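Local coordinates for protein beta-galactosidase (Trichoderma reesei, PDB 3OG2) that probably hydrolyses terminal non-reducing beta-D-galactose residues of beta-D-galactosides, as a glycoside hydrolase of family 35, at residues W28-L33 and P270-F274; E38-I42 and G374-A378. All coordinates share one frame. Where two conformers were deposited one is given. Numbering follows the deposited sequence.

Contact 1: W28-L33 and P270-F274; sequences WDEHSL and PSTPF
The hairpin before the first TIM-barrel strand, 38-47, lays its loop 28-33, between strands 26-28 and 33-35, on segment 270-274, the irregular connection from helix 261-268 to strand 275-280 of the barrel. CA atoms of E30 and T272 are 4.4 Å apart, those of S32 and P273 4.9 Å; 312 Å² is buried. D29 N bonds to S32 O (3.0 Å), and the p rotamer of D29 turns OD1 back to accept from H31 N (2.9 Å), an Asx turn, and from S32 N (3.3 Å); its OD2 forms a salt bridge with R39. P273, with a Cγ-exo ring, packs against the backbone of this turn: CD is 3.2 Å from D29 O and CG 3.4 Å from S32 C. W28 (chi1 p, chi2 89°) places CB 4.0 Å from P273 CD and NE1 3.6 Å from T272 CG2, while S271 O lies at its ring edge. One water lies 2.7 Å from E30 O and 2.8 Å from P270 O; another bridges E30 O (2.9 Å) and F274 N (2.8 Å). P273 N has no hydrogen to offer D29 O, so the proline ring meets the turn by packing, with W28 at its flank, and a water supplies the E30-F274 link.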
loop_
_atom_site.group_PDB
_atom_site.type_symbol
_atom_site.label_atom_id
_atom_site.label_comp_id
_atom_site.label_asym_id
_atom_site.label_seq_id
_atom_site.Cartn_x
_atom_site.Cartn_y
_atom_site.Cartn_z
ATOM N N TRP A 28 4.860 -19.313 19.630
ATOM C CA TRP A 28 5.388 -19.772 18.343
ATOM C C TRP A 28 6.215 -21.039 18.597
ATOM O O TRP A 28 6.699 -21.239 19.712
ATOM C CB TRP A 28 6.242 -18.697 17.601
ATOM C CG TRP A 28 7.509 -18.411 18.386
ATOM C CD1 TRP A 28 8.717 -19.053 18.274
ATOM C CD2 TRP A 28 7.641 -17.415 19.416
ATOM N NE1 TRP A 28 9.608 -18.557 19.163
ATOM C CE2 TRP A 28 8.983 -17.546 19.872
ATOM C CE3 TRP A 28 6.809 -16.440 20.003
ATOM C CZ2 TRP A 28 9.494 -16.743 20.871
ATOM C CZ3 TRP A 28 7.366 -15.678 21.007
ATOM C CH2 TRP A 28 8.680 -15.819 21.442
ATOM N N ASP A 29 6.452 -21.779 17.521
ATOM C CA ASP A 29 7.530 -22.749 17.524
ATOM C C ASP A 29 8.166 -22.811 16.151
ATOM O O ASP A 29 8.060 -21.818 15.364
ATOM C CB ASP A 29 6.963 -24.082 18.030
ATOM C CG ASP A 29 6.000 -24.779 17.104
ATOM O OD1 ASP A 29 5.739 -24.298 15.954
ATOM O OD2 ASP A 29 5.459 -25.842 17.484
ATOM N N GLU A 30 8.852 -23.880 15.812
ATOM C CA GLU A 30 9.566 -23.931 14.540
ATOM C C GLU A 30 8.600 -23.819 13.372
ATOM O O GLU A 30 9.081 -23.429 12.294
ATOM C CB GLU A 30 10.345 -25.245 14.395
ATOM C CG GLU A 30 11.367 -25.537 15.430
ATOM C CD GLU A 30 10.850 -26.284 16.644
ATOM O OE1 GLU A 30 9.672 -26.247 17.068
ATOM O OE2 GLU A 30 11.737 -26.937 17.228
ATOM N N HIS A 31 7.331 -24.206 13.575
ATOM C CA HIS A 31 6.424 -24.316 12.412
ATOM C C HIS A 31 5.517 -23.139 12.190
ATOM O O HIS A 31 5.225 -22.787 11.056
ATOM C CB HIS A 31 5.544 -25.573 12.557
ATOM C CG HIS A 31 6.354 -26.796 12.846
ATOM N ND1 HIS A 31 7.288 -27.260 11.983
ATOM C CD2 HIS A 31 6.334 -27.602 13.934
ATOM C CE1 HIS A 31 7.836 -28.369 12.514
ATOM N NE2 HIS A 31 7.263 -28.582 13.705
ATOM N N SER A 32 5.045 -22.520 13.289
ATOM C CA SER A 32 4.024 -21.457 13.134
ATOM C C SER A 32 3.900 -20.658 14.402
ATOM O O SER A 32 4.332 -21.050 15.496
ATOM C CB SER A 32 2.655 -22.055 12.764
ATOM O OG SER A 32 2.064 -22.726 13.875
ATOM N N LEU A 33 3.233 -19.513 14.238
ATOM C CA LEU A 33 2.588 -18.859 15.369
ATOM C C LEU A 33 1.445 -19.687 15.888
ATOM O O LEU A 33 0.813 -20.491 15.179
ATOM C CB LEU A 33 2.120 -17.486 14.821
ATOM C CG LEU A 33 2.202 -16.319 15.738
ATOM C CD1 LEU A 33 3.681 -15.988 16.012
ATOM C CD2 LEU A 33 1.496 -15.129 15.160
ATOM N N PRO A 270 16.161 -21.649 12.953
ATOM C CA PRO A 270 15.325 -22.854 12.807
ATOM C C PRO A 270 14.278 -23.001 13.910
ATOM O O PRO A 270 13.307 -23.754 13.753
ATOM C CB PRO A 270 16.359 -24.015 12.892
ATOM C CG PRO A 270 17.529 -23.422 13.629
ATOM C CD PRO A 270 17.611 -21.949 13.218
ATOM N N SER A 271 14.411 -22.256 14.998
ATOM C CA SER A 271 13.480 -22.383 16.123
ATOM C C SER A 271 12.210 -21.545 15.960
ATOM O O SER A 271 11.292 -21.664 16.814
ATOM C CB SER A 271 14.173 -21.988 17.435
ATOM O OG SER A 271 14.434 -20.581 17.470
ATOM N N THR A 272 12.154 -20.701 14.889
ATOM C CA THR A 272 11.004 -19.792 14.754
ATOM C C THR A 272 10.393 -19.941 13.377
ATOM O O THR A 272 11.011 -20.492 12.452
ATOM C CB THR A 272 11.425 -18.334 15.056
ATOM O OG1 THR A 272 12.491 -17.915 14.185
ATOM C CG2 THR A 272 11.941 -18.157 16.470
ATOM N N PRO A 273 9.159 -19.498 13.202
ATOM C CA PRO A 273 8.500 -19.751 11.913
ATOM C C PRO A 273 9.143 -19.032 10.767
ATOM O O PRO A 273 9.534 -17.878 10.900
ATOM C CB PRO A 273 7.095 -19.175 12.182
ATOM C CG PRO A 273 6.907 -19.175 13.660
ATOM C CD PRO A 273 8.289 -18.859 14.209
ATOM N N PHE A 274 9.190 -19.685 9.618
ATOM C CA PHE A 274 9.690 -18.981 8.424
ATOM C C PHE A 274 8.745 -17.829 8.075
ATOM O O PHE A 274 7.568 -18.025 7.806
ATOM C CB PHE A 274 9.875 -19.953 7.273
ATOM C CG PHE A 274 10.332 -19.257 5.984
ATOM C CD1 PHE A 274 11.235 -18.211 5.977
ATOM C CD2 PHE A 274 9.768 -19.721 4.779
ATOM C CE1 PHE A 274 11.548 -17.557 4.761
ATOM C CE2 PHE A 274 10.097 -19.078 3.596
ATOM C CZ PHE A 274 10.988 -18.009 3.588
HETATM O O HOH W 1 11.665 -23.378 11.557
HETATM O O HOH W 2 8.460 -22.387 9.647
#

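Contact 2: E38-I42 and G374-A378; sequences ERVVI and GYITA
I376, R39 and V41 supply most of the 246 Å² buried where strand 38-47 meets the short helix 374-377. Residues 38-40 are extended; the helix is a single turn, held by weak bonds from T377 N (3.3 Å) and A378 N (3.2 Å) to G374 O. The nearest CA atoms, those of V41 and I376, are 7.1 Å apart, so side chains fill the gap. I376, which loses the most surface to the contact (80 Å²), points at the strand in an m,t rotamer that carries CD1 to 3.8 Å from V40 C and CG1 to 3.5 Å from V41 CG2. V41 (chi1 t) also faces the helix, and its CG2 meets the ring edge of Y375 at CD2, 3.8 Å away; the Y375 hydroxyl is hydrogen-bonded to V316 O. V40, between the two inward-facing residues, directs its CB away. R39 extends its chain (m,t,t) past the helix: CD packs 3.9 Å from I376 CG2, and T377 CG2 lies over one guanidinium face, 3.8 Å from NE. The charge itself is met by D29. No hydrogen bond joins the two segments. Strand 38-47 runs parallel to strands 72-76 and 318-321 in the TIM barrel of family 35, and the helix leads into strand 379-380 of the next, antiparallel sheet: a largely apolar contact, bordered by the R39 guanidinium, between a barrel strand and the chain leaving the barrel.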
loop_
_atom_site.group_PDB
_atom_site.type_symbol
_atom_site.label_atom_id
_atom_site.label_comp_id
_atom_site.label_asym_id
_atom_site.label_seq_id
_atom_site.Cartn_x
_atom_site.Cartn_y
_atom_site.Cartn_z
ATOM N N GLU A 38 -4.026 -21.885 19.001
ATOM C CA GLU A 38 -4.357 -22.462 17.718
ATOM C C GLU A 38 -3.220 -22.177 16.747
ATOM O O GLU A 38 -2.874 -20.995 16.573
ATOM C CB GLU A 38 -5.659 -21.810 17.174
ATOM C CG GLU A 38 -6.052 -22.374 15.812
ATOM C CD GLU A 38 -7.194 -21.656 15.129
ATOM O OE1 GLU A 38 -7.638 -20.570 15.553
ATOM O OE2 GLU A 38 -7.709 -22.229 14.125
ATOM N N ARG A 39 -2.683 -23.202 16.104
ATOM C CA ARG A 39 -1.720 -22.938 15.030
ATOM C C ARG A 39 -2.399 -22.186 13.897
ATOM O O ARG A 39 -3.556 -22.519 13.548
ATOM C CB ARG A 39 -1.186 -24.243 14.428
ATOM C CG ARG A 39 -0.189 -24.974 15.334
ATOM C CD ARG A 39 0.455 -26.051 14.460
ATOM N NE ARG A 39 1.441 -26.813 15.241
ATOM C CZ ARG A 39 2.679 -26.426 15.509
ATOM N NH1 ARG A 39 3.123 -25.214 15.070
ATOM N NH2 ARG A 39 3.454 -27.243 16.219
ATOM N N VAL A 40 -1.697 -21.255 13.279
ATOM C CA VAL A 40 -2.290 -20.475 12.183
ATOM C C VAL A 40 -1.211 -20.186 11.158
ATOM O O VAL A 40 -0.031 -20.049 11.502
ATOM C CB VAL A 40 -2.962 -19.221 12.740
ATOM C CG1 VAL A 40 -1.970 -18.334 13.528
ATOM C CG2 VAL A 40 -3.628 -18.379 11.642
ATOM N N VAL A 41 -1.595 -20.094 9.893
ATOM C CA VAL A 41 -0.776 -19.498 8.861
ATOM C C VAL A 41 -1.133 -18.021 8.877
ATOM O O VAL A 41 -2.310 -17.683 8.579
ATOM C CB VAL A 41 -1.018 -20.110 7.475
ATOM C CG1 VAL A 41 -0.229 -19.322 6.403
ATOM C CG2 VAL A 41 -0.661 -21.571 7.445
ATOM N N ILE A 42 -0.216 -17.139 9.245
ATOM C CA ILE A 42 -0.478 -15.692 9.171
ATOM C C ILE A 42 -0.290 -15.268 7.715
ATOM O O ILE A 42 0.799 -15.408 7.134
ATOM C CB ILE A 42 0.471 -14.927 10.095
ATOM C CG1 ILE A 42 0.208 -15.270 11.568
ATOM C CG2 ILE A 42 0.410 -13.429 9.801
ATOM C CD1 ILE A 42 -1.186 -14.835 12.021
ATOM N N GLY A 374 -2.651 -28.870 7.662
ATOM C CA GLY A 374 -1.602 -29.824 7.476
ATOM C C GLY A 374 -0.431 -29.196 6.777
ATOM O O GLY A 374 0.703 -29.704 6.873
ATOM N N TYR A 375 -0.639 -28.094 6.086
ATOM C CA TYR A 375 0.504 -27.379 5.488
ATOM C C TYR A 375 1.513 -26.929 6.536
ATOM O O TYR A 375 2.731 -26.894 6.319
ATOM C CB TYR A 375 -0.046 -26.190 4.691
ATOM C CG TYR A 375 1.002 -25.141 4.324
ATOM C CD1 TYR A 375 1.850 -25.304 3.241
ATOM C CD2 TYR A 375 1.113 -23.969 5.087
ATOM C CE1 TYR A 375 2.797 -24.358 2.907
ATOM C CE2 TYR A 375 2.045 -22.998 4.764
ATOM C CZ TYR A 375 2.896 -23.203 3.672
ATOM O OH TYR A 375 3.826 -22.282 3.301
ATOM N N ILE A 376 1.049 -26.575 7.723
ATOM C CA ILE A 376 1.916 -26.016 8.739
ATOM C C ILE A 376 2.902 -27.032 9.229
ATOM O O ILE A 376 4.058 -26.681 9.520
ATOM C CB ILE A 376 1.095 -25.488 9.913
ATOM C CG1 ILE A 376 0.218 -24.324 9.469
ATOM C CG2 ILE A 376 2.067 -25.087 11.026
ATOM C CD1 ILE A 376 -0.810 -23.884 10.483
ATOM N N THR A 377 2.446 -28.305 9.347
ATOM C CA THR A 377 3.418 -29.204 10.017
ATOM C C THR A 377 4.071 -30.132 9.008
ATOM O O THR A 377 4.901 -30.933 9.454
ATOM C CB THR A 377 2.714 -29.947 11.144
ATOM O OG1 THR A 377 1.544 -30.515 10.524
ATOM C CG2 THR A 377 2.297 -29.022 12.293
ATOM N N ALA A 378 3.766 -29.995 7.732
ATOM C CA ALA A 378 4.497 -30.723 6.674
ATOM C C ALA A 378 5.901 -30.159 6.637
ATOM O O ALA A 378 6.126 -28.965 6.893
ATOM C CB ALA A 378 3.788 -30.588 5.340
#

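The two contacts lie with centres 10 Å apart on the same side of the molecule, away from the galactose-binding residues. Their segments alternate along the chain: 28-33, 38-42, 270-274, 374-378. Segments 28-33 and 38-42 are close neighbours, linked through strand 33-35, which pairs antiparallel with both 26-28 and 38-47. R39 of contact 2 ties the sites together, its NH2 2.8 Å from D29 OD2 in a salt bridge and its NH1 3.0 Å from S32 OG in a probable hydrogen bond; S32 CB also touches I376 CG2 at 3.5 Å. The N-terminal hairpin thus joins the loop before barrel strand 275-280 to the helix that leads out of the barrel.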